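Local atomic coordinates of phosphoacetylglucosamine mutase (Aspergillus lentulus, PDB entry 5O9X), a protein that probably interconverts the 6-phosphate and 1-phosphate of N-acetylglucosamine, as a phosphoacetylglucosamine mutase of the phosphohexomutase family. Residues Val208-Gly219 against Asp278-Asp286. The protein carries 1 engineered substitution. Residues are numbered along the deposited sequence; the frame is centred on the assembly and turned at random.
Sequences VKGSLTVDCANG and DRCASLDGD
With CG of Asp-215 swung opposite its own amide nitrogen (chi1 156°) and OG of Ser-282 turned back beside its amide (chi1 -83°), the two side chains meet on one face of a parallel strand pair. Strands 212-215 and 279-283 are neighbours inside the mixed sheet of domain II of this phosphohexomutase, and they illustrate how a parallel ladder can be reinforced by side chains. The hydroxyl OG of Ser-282 donates to OD2 of Asp-215 over 2.6 Å, reaching it on the anti side, somewhat out of the carboxylate plane. OD2 also accepts from Gly-258 N, while OD1 takes the amide of Ala-217 in an Asx turn (3.0 Å to Ala-217 N) and ND2 of Asn-244. Two bonds on each oxygen fix the rotation of this buried carboxylate. The ladder itself runs from Thr-213 N to Arg-279 O (3.0 Å) through to Leu-283 N and Asp-215 O, the last bond almost straight in line with the carbonyl. On the other face, Val-214 CG1 lies 3.9 Å from Leu-283 CG, and Leu-212 CD1 rests by Ala-281 CB.

At the start of the pair, the chain of Arg-279 bends at chi3 (72°), bringing its guanidinium back to the 208-211 backbone. NH1 donates to Lys-209 O at 2.8 Å and NH2 to Gly-210 O at 3.1 Å, while Ser-211 O sits over one face; Glu-436 of helix 428-442 forms a salt bridge with NH2. Beyond the strands, Asp-284 begins the Asp-Gly-Asp sequence that in relatives forms the metal-binding loop; its side chain comes within about 4 Å (nearest atoms) of the bound glucose 1,6-bisphosphate, and Asp-288 N donates to OD1. There the two segments are bridged by a water that donates to both Cys-216 O (2.7 Å) and Asp-284 O.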
ATOM      1  N   VAL A 208      -3.695  -3.572 -25.963  1.00 20.93           N
ATOM      2  CA  VAL A 208      -3.992  -4.654 -25.054  1.00 21.02           C
ATOM      3  C   VAL A 208      -4.726  -5.751 -25.812  1.00 23.12           C
ATOM      4  O   VAL A 208      -5.521  -5.443 -26.668  1.00 22.50           O
ATOM      5  CB  VAL A 208      -4.922  -4.101 -23.922  1.00 20.67           C
ATOM      6  CG1 VAL A 208      -5.501  -5.220 -23.085  1.00 19.79           C
ATOM      7  CG2 VAL A 208      -4.101  -3.147 -23.051  1.00 19.70           C
ATOM      8  N   LYS A 209      -4.539  -6.998 -25.445  1.00 22.41           N
ATOM      9  CA  LYS A 209      -5.287  -8.058 -26.048  1.00 25.24           C
ATOM     10  C   LYS A 209      -5.992  -8.767 -24.887  1.00 27.59           C
ATOM     11  O   LYS A 209      -5.352  -9.045 -23.832  1.00 26.39           O
ATOM     12  CB  LYS A 209      -4.257  -8.947 -26.800  1.00 37.23           C
ATOM     13  CG  LYS A 209      -4.581 -10.427 -26.999  1.00 52.17           C
ATOM     14  CD  LYS A 209      -5.371 -10.718 -28.296  1.00 65.62           C
ATOM     15  CE  LYS A 209      -6.047 -12.094 -28.275  1.00 62.76           C
ATOM     16  NZ  LYS A 209      -6.855 -12.347 -27.022  1.00 54.89           N
ATOM     17  N   GLY A 210      -7.271  -9.113 -25.131  1.00 22.06           N
ATOM     18  CA  GLY A 210      -8.164  -9.867 -24.265  1.00 24.72           C
ATOM     19  C   GLY A 210      -8.684  -8.930 -23.144  1.00 22.05           C
ATOM     20  O   GLY A 210      -8.083  -7.901 -22.839  1.00 23.81           O
ATOM     21  N   SER A 211      -9.741  -9.351 -22.492  1.00 21.46           N
ATOM     22  CA  SER A 211     -10.370  -8.556 -21.442  1.00 19.00           C
ATOM     23  C   SER A 211      -9.517  -8.655 -20.165  1.00 19.37           C
ATOM     24  O   SER A 211      -8.690  -9.601 -20.000  1.00 17.22           O
ATOM     25  CB  SER A 211     -11.754  -9.132 -21.169  1.00 19.61           C
ATOM     26  OG  SER A 211     -11.664 -10.513 -20.846  1.00 22.09           O
ATOM     27  N   LEU A 212      -9.815  -7.730 -19.241  1.00 18.91           N
ATOM     28  CA  LEU A 212      -9.306  -7.766 -17.888  1.00 15.61           C
ATOM     29  C   LEU A 212     -10.539  -7.774 -16.942  1.00 16.72           C
ATOM     30  O   LEU A 212     -11.353  -6.863 -17.016  1.00 19.59           O
ATOM     31  CB  LEU A 212      -8.361  -6.527 -17.671  1.00 15.11           C
ATOM     32  CG  LEU A 212      -7.952  -6.363 -16.145  1.00 15.79           C
ATOM     33  CD1 LEU A 212      -7.030  -7.505 -15.680  1.00 16.44           C
ATOM     34  CD2 LEU A 212      -7.206  -5.070 -15.959  1.00 15.43           C
ATOM     35  N   THR A 213     -10.678  -8.782 -16.094  1.00 15.43           N
ATOM     36  CA  THR A 213     -11.808  -8.863 -15.128  1.00 17.61           C
ATOM     37  C   THR A 213     -11.279  -8.485 -13.712  1.00 16.24           C
ATOM     38  O   THR A 213     -10.469  -9.243 -13.120  1.00 16.27           O
ATOM     39  CB  THR A 213     -12.473 -10.291 -15.148  1.00 19.08           C
ATOM     40  OG1 THR A 213     -12.809 -10.597 -16.515  1.00 19.11           O
ATOM     41  CG2 THR A 213     -13.794 -10.390 -14.248  1.00 17.94           C
ATOM     42  N   VAL A 214     -11.773  -7.376 -13.177  1.00 16.24           N
ATOM     43  CA  VAL A 214     -11.188  -6.773 -11.971  1.00 13.98           C
ATOM     44  C   VAL A 214     -12.212  -6.903 -10.842  1.00 15.61           C
ATOM     45  O   VAL A 214     -13.358  -6.330 -10.855  1.00 16.17           O
ATOM     46  CB  VAL A 214     -10.853  -5.241 -12.142  1.00 16.30           C
ATOM     47  CG1 VAL A 214     -10.204  -4.715 -10.861  1.00 16.49           C
ATOM     48  CG2 VAL A 214      -9.908  -5.002 -13.304  1.00 14.63           C
ATOM     49  N   ASP A 215     -11.843  -7.737  -9.887  1.00 14.73           N
ATOM     50  CA  ASP A 215     -12.577  -7.888  -8.601  1.00 12.84           C
ATOM     51  C   ASP A 215     -12.253  -6.700  -7.752  1.00 14.60           C
ATOM     52  O   ASP A 215     -11.094  -6.504  -7.347  1.00 13.48           O
ATOM     53  CB  ASP A 215     -12.122  -9.207  -7.962  1.00 13.36           C
ATOM     54  CG  ASP A 215     -12.292  -9.269  -6.454  1.00 14.28           C
ATOM     55  OD1 ASP A 215     -13.239  -8.631  -5.925  1.00 14.28           O
ATOM     56  OD2 ASP A 215     -11.456 -10.016  -5.811  1.00 15.02           O
ATOM     57  N   CYS A 216     -13.278  -5.930  -7.375  1.00 15.38           N
ATOM     58  CA  CYS A 216     -13.049  -4.640  -6.701  1.00 14.68           C
ATOM     59  C   CYS A 216     -13.410  -4.705  -5.201  1.00 15.13           C
ATOM     60  O   CYS A 216     -13.586  -3.637  -4.505  1.00 16.24           O
ATOM     61  CB  CYS A 216     -13.777  -3.470  -7.393  1.00 14.73           C
ATOM     62  SG  CYS A 216     -13.153  -3.153  -9.063  1.00 17.50           S
ATOM     63  N   ALA A 217     -13.421  -5.937  -4.701  1.00 14.55           N
ATOM     64  CA  ALA A 217     -13.471  -6.176  -3.244  1.00 14.56           C
ATOM     65  C   ALA A 217     -14.717  -5.610  -2.569  1.00 14.54           C
ATOM     66  O   ALA A 217     -14.785  -5.473  -1.306  1.00 13.91           O
ATOM     67  CB  ALA A 217     -12.141  -5.642  -2.555  1.00 14.15           C
ATOM     68  N   ASN A 218     -15.736  -5.291  -3.394  1.00 16.47           N
ATOM     69  CA  ASN A 218     -16.994  -4.548  -2.928  1.00 15.75           C
ATOM     70  C   ASN A 218     -16.645  -3.237  -2.211  1.00 17.09           C
ATOM     71  O   ASN A 218     -17.341  -2.828  -1.252  1.00 16.39           O
ATOM     72  CB  ASN A 218     -17.846  -5.441  -2.010  1.00 14.56           C
ATOM     73  CG  ASN A 218     -18.287  -6.712  -2.706  1.00 14.11           C
ATOM     74  OD1 ASN A 218     -18.029  -7.898  -2.217  1.00 17.67           O
ATOM     75  ND2 ASN A 218     -18.872  -6.526  -3.853  1.00 12.22           N
ATOM     76  N   GLY A 219     -15.508  -2.622  -2.614  1.00 15.95           N
ATOM     77  CA  GLY A 219     -15.053  -1.365  -2.010  1.00 14.34           C
ATOM     78  C   GLY A 219     -15.115  -0.174  -2.950  1.00 14.37           C
ATOM     79  O   GLY A 219     -15.528  -0.306  -4.108  1.00 14.52           O
ATOM     80  N   ASP A 278      -9.043 -16.259 -19.006  1.00 19.77           N
ATOM     81  CA  ASP A 278      -9.380 -14.854 -18.781  1.00 18.97           C
ATOM     82  C   ASP A 278      -8.292 -14.207 -17.854  1.00 17.04           C
ATOM     83  O   ASP A 278      -8.003 -14.764 -16.772  1.00 18.93           O
ATOM     84  CB  ASP A 278     -10.739 -14.696 -18.111  1.00 22.20           C
ATOM     85  CG  ASP A 278     -11.904 -14.841 -19.114  1.00 26.37           C
ATOM     86  OD1 ASP A 278     -11.650 -14.802 -20.353  1.00 24.92           O
ATOM     87  OD2 ASP A 278     -13.048 -14.962 -18.627  1.00 27.84           O
ATOM     88  N   ARG A 279      -7.765 -13.038 -18.240  1.00 17.10           N
ATOM     89  CA  ARG A 279      -6.784 -12.350 -17.357  1.00 16.19           C
ATOM     90  C   ARG A 279      -7.609 -11.641 -16.264  1.00 16.16           C
ATOM     91  O   ARG A 279      -8.528 -10.880 -16.615  1.00 17.21           O
ATOM     92  CB  ARG A 279      -6.041 -11.302 -18.169  1.00 15.11           C
ATOM     93  CG  ARG A 279      -4.935 -10.498 -17.422  1.00 16.43           C
ATOM     94  CD  ARG A 279      -4.085  -9.764 -18.427  1.00 17.88           C
ATOM     95  NE  ARG A 279      -4.749  -8.581 -19.097  1.00 17.39           N
ATOM     96  CZ  ARG A 279      -5.285  -8.569 -20.339  1.00 17.61           C
ATOM     97  NH1 ARG A 279      -5.341  -9.687 -21.063  1.00 17.48           N
ATOM     98  NH2 ARG A 279      -5.823  -7.451 -20.818  1.00 15.53           N
ATOM     99  N   CYS A 280      -7.294 -11.902 -14.976  1.00 17.12           N
ATOM    100  CA  CYS A 280      -8.032 -11.273 -13.860  1.00 15.73           C
ATOM    101  C   CYS A 280      -7.092 -10.516 -12.926  1.00 15.91           C
ATOM    102  O   CYS A 280      -5.890 -10.804 -12.862  1.00 15.52           O
ATOM    103  CB  CYS A 280      -8.707 -12.364 -13.036  1.00 15.62           C
ATOM    104  SG  CYS A 280      -9.916 -13.344 -14.017  1.00 19.11           S
ATOM    105  N   ALA A 281      -7.679  -9.650 -12.103  1.00 15.13           N
ATOM    106  CA  ALA A 281      -6.927  -9.017 -11.004  1.00 13.61           C
ATOM    107  C   ALA A 281      -7.878  -8.717  -9.868  1.00 13.81           C
ATOM    108  O   ALA A 281      -9.107  -8.680 -10.055  1.00 15.40           O
ATOM    109  CB  ALA A 281      -6.261  -7.751 -11.500  1.00 12.29           C
ATOM    110  N   SER A 282      -7.336  -8.574  -8.664  1.00 13.98           N
ATOM    111  CA  SER A 282      -8.184  -8.192  -7.528  1.00 13.97           C
ATOM    112  C   SER A 282      -7.563  -6.990  -6.851  1.00 15.11           C
ATOM    113  O   SER A 282      -6.368  -6.987  -6.601  1.00 13.88           O
ATOM    114  CB  SER A 282      -8.177  -9.340  -6.534  1.00 14.01           C
ATOM    115  OG  SER A 282      -9.135 -10.342  -6.913  1.00 17.91           O
ATOM    116  N   LEU A 283      -8.380  -5.960  -6.574  1.00 13.88           N
ATOM    117  CA  LEU A 283      -7.975  -4.847  -5.737  1.00 15.14           C
ATOM    118  C   LEU A 283      -8.388  -5.190  -4.308  1.00 15.64           C
ATOM    119  O   LEU A 283      -9.062  -6.161  -4.089  1.00 13.96           O
ATOM    120  CB  LEU A 283      -8.837  -3.596  -6.117  1.00 16.32           C
ATOM    121  CG  LEU A 283      -8.701  -3.147  -7.579  1.00 19.36           C
ATOM    122  CD1 LEU A 283      -9.564  -1.910  -7.839  1.00 17.84           C
ATOM    123  CD2 LEU A 283      -7.213  -2.888  -7.916  1.00 19.59           C
ATOM    124  N   ASP A 284      -8.004  -4.372  -3.339  1.00 15.03           N
ATOM    125  CA  ASP A 284      -8.601  -4.558  -2.000  1.00 15.96           C
ATOM    126  C   ASP A 284      -9.582  -3.423  -1.707  1.00 16.23           C
ATOM    127  O   ASP A 284      -9.879  -2.626  -2.606  1.00 16.55           O
ATOM    128  CB  ASP A 284      -7.530  -4.815  -0.892  1.00 16.42           C
ATOM    129  CG  ASP A 284      -6.705  -3.610  -0.609  1.00 19.82           C
ATOM    130  OD1 ASP A 284      -6.748  -2.641  -1.445  1.00 19.90           O
ATOM    131  OD2 ASP A 284      -6.002  -3.604   0.448  1.00 21.56           O
ATOM    132  N   GLY A 285     -10.133  -3.417  -0.484  1.00 16.44           N
ATOM    133  CA  GLY A 285     -11.221  -2.491  -0.066  1.00 18.12           C
ATOM    134  C   GLY A 285     -10.911  -0.991  -0.152  1.00 17.63           C
ATOM    135  O   GLY A 285     -11.853  -0.204  -0.328  1.00 17.61           O
ATOM    136  N   ASP A 286      -9.646  -0.548  -0.022  1.00 16.21           N
ATOM    137  CA  ASP A 286      -9.311   0.901  -0.278  1.00 17.19           C
ATOM    138  C   ASP A 286      -8.517   1.116  -1.600  1.00 15.58           C
ATOM    139  O   ASP A 286      -7.927   2.200  -1.865  1.00 16.02           O
ATOM    140  CB  ASP A 286      -8.569   1.553   0.901  1.00 18.68           C
ATOM    141  CG  ASP A 286      -7.167   0.999   1.113  1.00 19.97           C
ATOM    142  OD1 ASP A 286      -6.960  -0.143   0.644  1.00 19.59           O
ATOM    143  OD2 ASP A 286      -6.279   1.671   1.781  1.00 19.63           O
TER
HETATM  144  O   HOH W   1     -10.882 -11.323 -18.222  1.00 16.98           O
HETATM  145  O   HOH W   2      -8.147 -12.085 -20.910  1.00 19.07           O
HETATM  146  O   HOH W   3     -14.223 -12.786 -16.985  1.00 28.33           O
HETATM  147  O   HOH W   4     -12.074  -1.444  -3.885  1.00 15.72           O